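Local coordinates for protein fructokinase (Xylella fastidiosa Temecula1, PDB 3LJS) that probably catalyses the ATP-dependent phosphorylation of fructose, as a sugar kinase of the PfkB family with a ribokinase-like fold, at residues G57-D62 with D80-T85; Q218-R223 with Y239-G244. All coordinates share one frame; numbering follows the deposited sequence.

Overall arrangement
From the N terminus, strand 53-60 runs into helix 63-75, and the chain returns as strand 82-85 alongside strand 53-60; contact 1 closes this beta-alpha-beta loop at one edge of the nine-stranded sheet. Contact 2 opens later, near the C-terminal part of helix 212-220, and closes a loop that holds strand 226-230 and the start of strand 237-240, its antiparallel neighbour, near the other edge. Both loops follow in series, neither nesting nor crossing. The centres of contact 1 and contact 2 are about 36 Å apart (nearest atoms about 22 Å), on opposite sides of the chain's centre. Contact 1 pairs two strands; contact 2 ties the helix and its following turn to strand 237-240 and its turn.

Contact 1 (G57-D62 with D80-T85); sequences GMLGSD and DGIVRT
Selenomethionine Met58 lies across Val83 and Thr85 on one face of a parallel strand pair. Its CG is anti to the backbone N (chi1 -175°), and the bend at chi3 brings CE to 3.4 Å from Val83 CG2, a tight fit for two methyl groups. SE rests 3.5 Å from Thr85 CG2, the two side chains crossing at about a right angle; Thr85 OG1 is engaged by the backbone N of Thr87. On the other face Leu59 CG meets Ile82 CG2 at 3.7 Å, next to Phe69 and Phe72 of helix 63-75. The backbones pair in parallel register: Val83 N donates to Gly57 O, Leu59 N to Val83 O at 2.9 Å, and Thr85 N to Leu59 O. This is a beta-alpha-beta unit at the edge of the main sheet of the ribokinase-like fold, with helix 63-75 as the crossover. Arg84, bent at chi2 and chi3, folds back over Leu59 and grips Gly60 O side-on with two nitrogens, NE at 3.2 Å and NH2 at 3.1 Å. That oxygen lies in the guanidinium plane; NH2 approaches in the carbonyl plane, whereas NE sits above it. A salt bridge from NH2 to Asp66 gives the charge a second partner. Beyond the strand, Ser61 N donates to Thr85 O at 2.7 Å, and Asp62 N-caps helix 63-75 through Gly65 N.

Contact 2 (Q218-R223 with Y239-G244); sequences QLWQGR and YTRTAG
Trp220 and Arg241 meet through similar first torsions, each with CG anti to the carbonyl carbon (chi1 near -60° in both). From there the Arg241 chain is extended as far as NE, and the two side chains run alongside each other in opposite senses. Arg241 CG lies over one face of the indole, 3.9 Å from the centroid of the Trp220 six-membered ring, with the carbon 21° off the ring normal: a CH-pi contact. It is this aliphatic carbon that covers the face; the guanidinium beyond it is turned 42° from the ring plane. The far side of the indole's benzene ring reaches the strand backbone, where Trp220 CZ2 comes within 3.4 Å of Thr240 O, and CH2 approaches Tyr239 O at 3.7 Å near the ring plane. Trp220 CZ2 also meets Tyr239 CB, while the tyrosine ring leads away towards Leu227 and Val229 of strand 226-230.

At its polar end Arg241 reaches the turn after the helix. NH2 donates to Gly222 O at 2.9 Å; the acceptor lies near the guanidinium plane, although the donor stands above the carbonyl plane. Water 1 forms a second link, donating to Gly222 O and accepting from Arg241 NH1 at 3.2 Å. NH2 also bonds Ala224 O, so the arginine holds two backbone carbonyls of the chain leading into strand 226-230. Trp220 O lies over one face of the guanidinium, and its approaches to NH1 and NH2 are too poorly angled for hydrogen bonds.

Thr240 OG1 accepts from Thr242 N, forming an ST turn, and from Ala243 N at 3.1 Å, forming an ST motif; both shape the turn of the beta hairpin joining strands 237-240 and 244-246 at the edge of the main sheet in this ribokinase-like fold.

Contact 1 (G57-D62 with D80-T85)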
loop_
_atom_site.group_PDB
_atom_site.type_symbol
_atom_site.label_atom_id
_atom_site.label_comp_id
_atom_site.label_asym_id
_atom_site.label_seq_id
_atom_site.Cartn_x
_atom_site.Cartn_y
_atom_site.Cartn_z
ATOM N N GLY B 57 -16.521 -7.686 -9.474
ATOM C CA GLY B 57 -15.376 -7.908 -8.619
ATOM C C GLY B 57 -15.587 -7.219 -7.289
ATOM O O GLY B 57 -16.619 -6.575 -7.065
HETATM N N MSE B 58 -14.600 -7.339 -6.409
HETATM C CA MSE B 58 -14.700 -6.746 -5.090
HETATM C C MSE B 58 -13.751 -5.572 -4.917
HETATM O O MSE B 58 -12.576 -5.658 -5.266
HETATM C CB MSE B 58 -14.415 -7.818 -4.033
HETATM C CG MSE B 58 -14.607 -7.358 -2.600
HETATM SE SE MSE B 58 -14.627 -8.878 -1.398
HETATM C CE MSE B 58 -16.548 -9.091 -1.252
ATOM N N LEU B 59 -14.281 -4.474 -4.388
ATOM C CA LEU B 59 -13.508 -3.264 -4.127
ATOM C C LEU B 59 -13.469 -3.050 -2.616
ATOM O O LEU B 59 -14.420 -3.391 -1.912
ATOM C CB LEU B 59 -14.171 -2.047 -4.778
ATOM C CG LEU B 59 -14.441 -2.088 -6.282
ATOM C CD1 LEU B 59 -14.979 -0.739 -6.747
ATOM C CD2 LEU B 59 -13.167 -2.431 -7.018
ATOM N N GLY B 60 -12.377 -2.484 -2.116
ATOM C CA GLY B 60 -12.286 -2.244 -0.689
ATOM C C GLY B 60 -13.206 -1.111 -0.268
ATOM O O GLY B 60 -13.661 -0.325 -1.106
ATOM N N SER B 61 -13.507 -1.045 1.026
ATOM C CA SER B 61 -14.347 0.019 1.568
ATOM C C SER B 61 -13.391 1.072 2.100
ATOM O O SER B 61 -13.368 1.370 3.296
ATOM C CB SER B 61 -15.222 -0.494 2.713
ATOM O OG SER B 61 -16.156 -1.447 2.241
ATOM N N ASP B 62 -12.576 1.599 1.199
ATOM C CA ASP B 62 -11.599 2.619 1.535
ATOM C C ASP B 62 -11.635 3.695 0.462
ATOM O O ASP B 62 -12.396 3.591 -0.504
ATOM C CB ASP B 62 -10.195 2.008 1.633
ATOM C CG ASP B 62 -9.858 1.106 0.452
ATOM O OD1 ASP B 62 -9.981 1.552 -0.705
ATOM O OD2 ASP B 62 -9.459 -0.055 0.682
ATOM N N ASP B 80 -23.579 -2.570 -10.748
ATOM C CA ASP B 80 -24.434 -3.459 -9.957
ATOM C C ASP B 80 -23.756 -4.725 -9.450
ATOM O O ASP B 80 -24.119 -5.240 -8.398
ATOM C CB ASP B 80 -25.669 -3.890 -10.758
ATOM C CG ASP B 80 -26.406 -2.725 -11.367
ATOM O OD1 ASP B 80 -26.411 -1.634 -10.759
ATOM O OD2 ASP B 80 -26.996 -2.907 -12.453
ATOM N N GLY B 81 -22.786 -5.233 -10.202
ATOM C CA GLY B 81 -22.108 -6.453 -9.799
ATOM C C GLY B 81 -20.899 -6.271 -8.902
ATOM O O GLY B 81 -20.199 -7.235 -8.597
ATOM N N ILE B 82 -20.638 -5.039 -8.486
ATOM C CA ILE B 82 -19.503 -4.776 -7.612
ATOM C C ILE B 82 -19.906 -4.988 -6.159
ATOM O O ILE B 82 -20.984 -4.573 -5.748
ATOM C CB ILE B 82 -18.991 -3.319 -7.765
ATOM C CG1 ILE B 82 -18.359 -3.120 -9.143
ATOM C CG2 ILE B 82 -17.960 -3.007 -6.678
ATOM C CD1 ILE B 82 -17.913 -1.690 -9.414
ATOM N N VAL B 83 -19.053 -5.659 -5.390
ATOM C CA VAL B 83 -19.321 -5.864 -3.970
ATOM C C VAL B 83 -18.180 -5.206 -3.208
ATOM O O VAL B 83 -17.112 -4.962 -3.775
ATOM C CB VAL B 83 -19.421 -7.360 -3.591
ATOM C CG1 VAL B 83 -20.697 -7.950 -4.178
ATOM C CG2 VAL B 83 -18.204 -8.109 -4.082
ATOM N N ARG B 84 -18.399 -4.913 -1.931
ATOM C CA ARG B 84 -17.380 -4.235 -1.133
ATOM C C ARG B 84 -16.952 -5.013 0.106
ATOM O O ARG B 84 -17.676 -5.881 0.589
ATOM C CB ARG B 84 -17.903 -2.859 -0.692
ATOM C CG ARG B 84 -18.524 -2.016 -1.806
ATOM C CD ARG B 84 -17.498 -1.627 -2.865
ATOM N NE ARG B 84 -16.577 -0.590 -2.408
ATOM C CZ ARG B 84 -16.823 0.714 -2.465
ATOM N NH1 ARG B 84 -17.969 1.159 -2.963
ATOM N NH2 ARG B 84 -15.919 1.581 -2.029
ATOM N N THR B 85 -15.769 -4.689 0.617
ATOM C CA THR B 85 -15.261 -5.330 1.819
ATOM C C THR B 85 -14.331 -4.411 2.607
ATOM O O THR B 85 -13.613 -3.593 2.032
ATOM C CB THR B 85 -14.501 -6.622 1.502
ATOM O OG1 THR B 85 -14.055 -7.214 2.730
ATOM C CG2 THR B 85 -13.300 -6.337 0.615
#

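Contact 2 (Q218-R223 with Y239-G244)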
loop_
_atom_site.group_PDB
_atom_site.type_symbol
_atom_site.label_atom_id
_atom_site.label_comp_id
_atom_site.label_asym_id
_atom_site.label_seq_id
_atom_site.Cartn_x
_atom_site.Cartn_y
_atom_site.Cartn_z
ATOM N N GLN B 218 -2.965 -28.143 -27.839
ATOM C CA GLN B 218 -3.506 -28.394 -26.505
ATOM C C GLN B 218 -4.755 -27.534 -26.283
ATOM O O GLN B 218 -5.746 -27.988 -25.706
ATOM C CB GLN B 218 -2.457 -28.057 -25.441
ATOM C CG GLN B 218 -2.863 -28.445 -24.032
ATOM C CD GLN B 218 -2.823 -29.943 -23.820
ATOM O OE1 GLN B 218 -1.748 -30.553 -23.814
ATOM N NE2 GLN B 218 -3.994 -30.551 -23.656
ATOM N N LEU B 219 -4.700 -26.286 -26.741
ATOM C CA LEU B 219 -5.834 -25.379 -26.592
ATOM C C LEU B 219 -7.064 -25.914 -27.319
ATOM O O LEU B 219 -8.181 -25.822 -26.810
ATOM C CB LEU B 219 -5.484 -23.993 -27.141
ATOM C CG LEU B 219 -4.384 -23.233 -26.399
ATOM C CD1 LEU B 219 -4.205 -21.854 -27.022
ATOM C CD2 LEU B 219 -4.761 -23.102 -24.932
ATOM N N TRP B 220 -6.852 -26.478 -28.505
ATOM C CA TRP B 220 -7.951 -27.021 -29.300
ATOM C C TRP B 220 -8.613 -28.224 -28.617
ATOM O O TRP B 220 -9.711 -28.635 -29.004
ATOM C CB TRP B 220 -7.446 -27.426 -30.687
ATOM C CG TRP B 220 -6.884 -26.301 -31.534
ATOM C CD1 TRP B 220 -6.024 -26.436 -32.584
ATOM C CD2 TRP B 220 -7.182 -24.895 -31.442
ATOM N NE1 TRP B 220 -5.767 -25.213 -33.153
ATOM C CE2 TRP B 220 -6.461 -24.248 -32.473
ATOM C CE3 TRP B 220 -7.984 -24.120 -30.592
ATOM C CZ2 TRP B 220 -6.520 -22.861 -32.680
ATOM C CZ3 TRP B 220 -8.041 -22.736 -30.799
ATOM C CH2 TRP B 220 -7.312 -22.126 -31.835
ATOM N N GLN B 221 -7.947 -28.782 -27.605
ATOM C CA GLN B 221 -8.491 -29.924 -26.864
ATOM C C GLN B 221 -9.585 -29.445 -25.916
ATOM O O GLN B 221 -10.395 -30.240 -25.436
ATOM C CB GLN B 221 -7.396 -30.615 -26.045
ATOM C CG GLN B 221 -6.279 -31.210 -26.879
ATOM C CD GLN B 221 -6.794 -32.225 -27.879
ATOM O OE1 GLN B 221 -7.318 -33.276 -27.505
ATOM N NE2 GLN B 221 -6.657 -31.910 -29.161
ATOM N N GLY B 222 -9.595 -28.144 -25.642
ATOM C CA GLY B 222 -10.598 -27.583 -24.756
ATOM C C GLY B 222 -11.706 -26.856 -25.497
ATOM O O GLY B 222 -12.170 -27.309 -26.547
ATOM N N ARG B 223 -12.121 -25.717 -24.951
ATOM C CA ARG B 223 -13.187 -24.904 -25.531
ATOM C C ARG B 223 -12.706 -23.888 -26.582
ATOM O O ARG B 223 -13.494 -23.427 -27.403
ATOM C CB ARG B 223 -13.905 -24.117 -24.424
ATOM C CG ARG B 223 -14.533 -24.939 -23.301
ATOM C CD ARG B 223 -15.985 -25.262 -23.615
ATOM N NE ARG B 223 -16.697 -24.085 -24.107
ATOM C CZ ARG B 223 -17.827 -24.138 -24.804
ATOM N NH1 ARG B 223 -18.382 -25.310 -25.086
ATOM N NH2 ARG B 223 -18.383 -23.021 -25.254
ATOM N N TYR B 239 -5.242 -17.404 -34.672
ATOM C CA TYR B 239 -5.355 -18.811 -35.044
ATOM C C TYR B 239 -6.746 -19.327 -34.695
ATOM O O TYR B 239 -7.316 -18.942 -33.673
ATOM C CB TYR B 239 -4.356 -19.661 -34.257
ATOM C CG TYR B 239 -2.909 -19.255 -34.388
ATOM C CD1 TYR B 239 -2.088 -19.825 -35.361
ATOM C CD2 TYR B 239 -2.358 -18.304 -33.530
ATOM C CE1 TYR B 239 -0.745 -19.456 -35.473
ATOM C CE2 TYR B 239 -1.023 -17.928 -33.635
ATOM C CZ TYR B 239 -0.225 -18.506 -34.606
ATOM O OH TYR B 239 1.089 -18.122 -34.708
ATOM N N THR B 240 -7.281 -20.193 -35.549
ATOM C CA THR B 240 -8.573 -20.832 -35.304
ATOM C C THR B 240 -8.280 -22.295 -35.585
ATOM O O THR B 240 -7.162 -22.632 -35.979
ATOM C CB THR B 240 -9.681 -20.358 -36.272
ATOM O OG1 THR B 240 -9.326 -20.707 -37.616
ATOM C CG2 THR B 240 -9.882 -18.859 -36.162
ATOM N N ARG B 241 -9.257 -23.170 -35.393
ATOM C CA ARG B 241 -9.004 -24.582 -35.653
ATOM C C ARG B 241 -8.893 -24.895 -37.143
ATOM O O ARG B 241 -8.522 -26.004 -37.512
ATOM C CB ARG B 241 -10.098 -25.447 -35.018
ATOM C CG ARG B 241 -10.180 -25.267 -33.514
ATOM C CD ARG B 241 -11.215 -26.171 -32.865
ATOM N NE ARG B 241 -11.310 -25.872 -31.441
ATOM C CZ ARG B 241 -11.808 -26.697 -30.525
ATOM N NH1 ARG B 241 -12.265 -27.893 -30.882
ATOM N NH2 ARG B 241 -11.848 -26.321 -29.249
ATOM N N THR B 242 -9.188 -23.917 -37.995
ATOM C CA THR B 242 -9.131 -24.136 -39.440
ATOM C C THR B 242 -8.104 -23.299 -40.199
ATOM O O THR B 242 -7.798 -23.598 -41.354
ATOM C CB THR B 242 -10.515 -23.896 -40.088
ATOM O OG1 THR B 242 -10.988 -22.587 -39.746
ATOM C CG2 THR B 242 -11.519 -24.937 -39.610
ATOM N N ALA B 243 -7.568 -22.257 -39.569
ATOM C CA ALA B 243 -6.589 -21.411 -40.250
ATOM C C ALA B 243 -5.832 -20.484 -39.303
ATOM O O ALA B 243 -6.001 -20.539 -38.086
ATOM C CB ALA B 243 -7.284 -20.584 -41.326
ATOM N N GLY B 244 -4.997 -19.630 -39.889
ATOM C CA GLY B 244 -4.224 -18.678 -39.118
ATOM C C GLY B 244 -3.862 -17.490 -39.988
ATOM O O GLY B 244 -3.813 -17.606 -41.218
HETATM O O HOH W 1 -12.534 -29.649 -28.263
#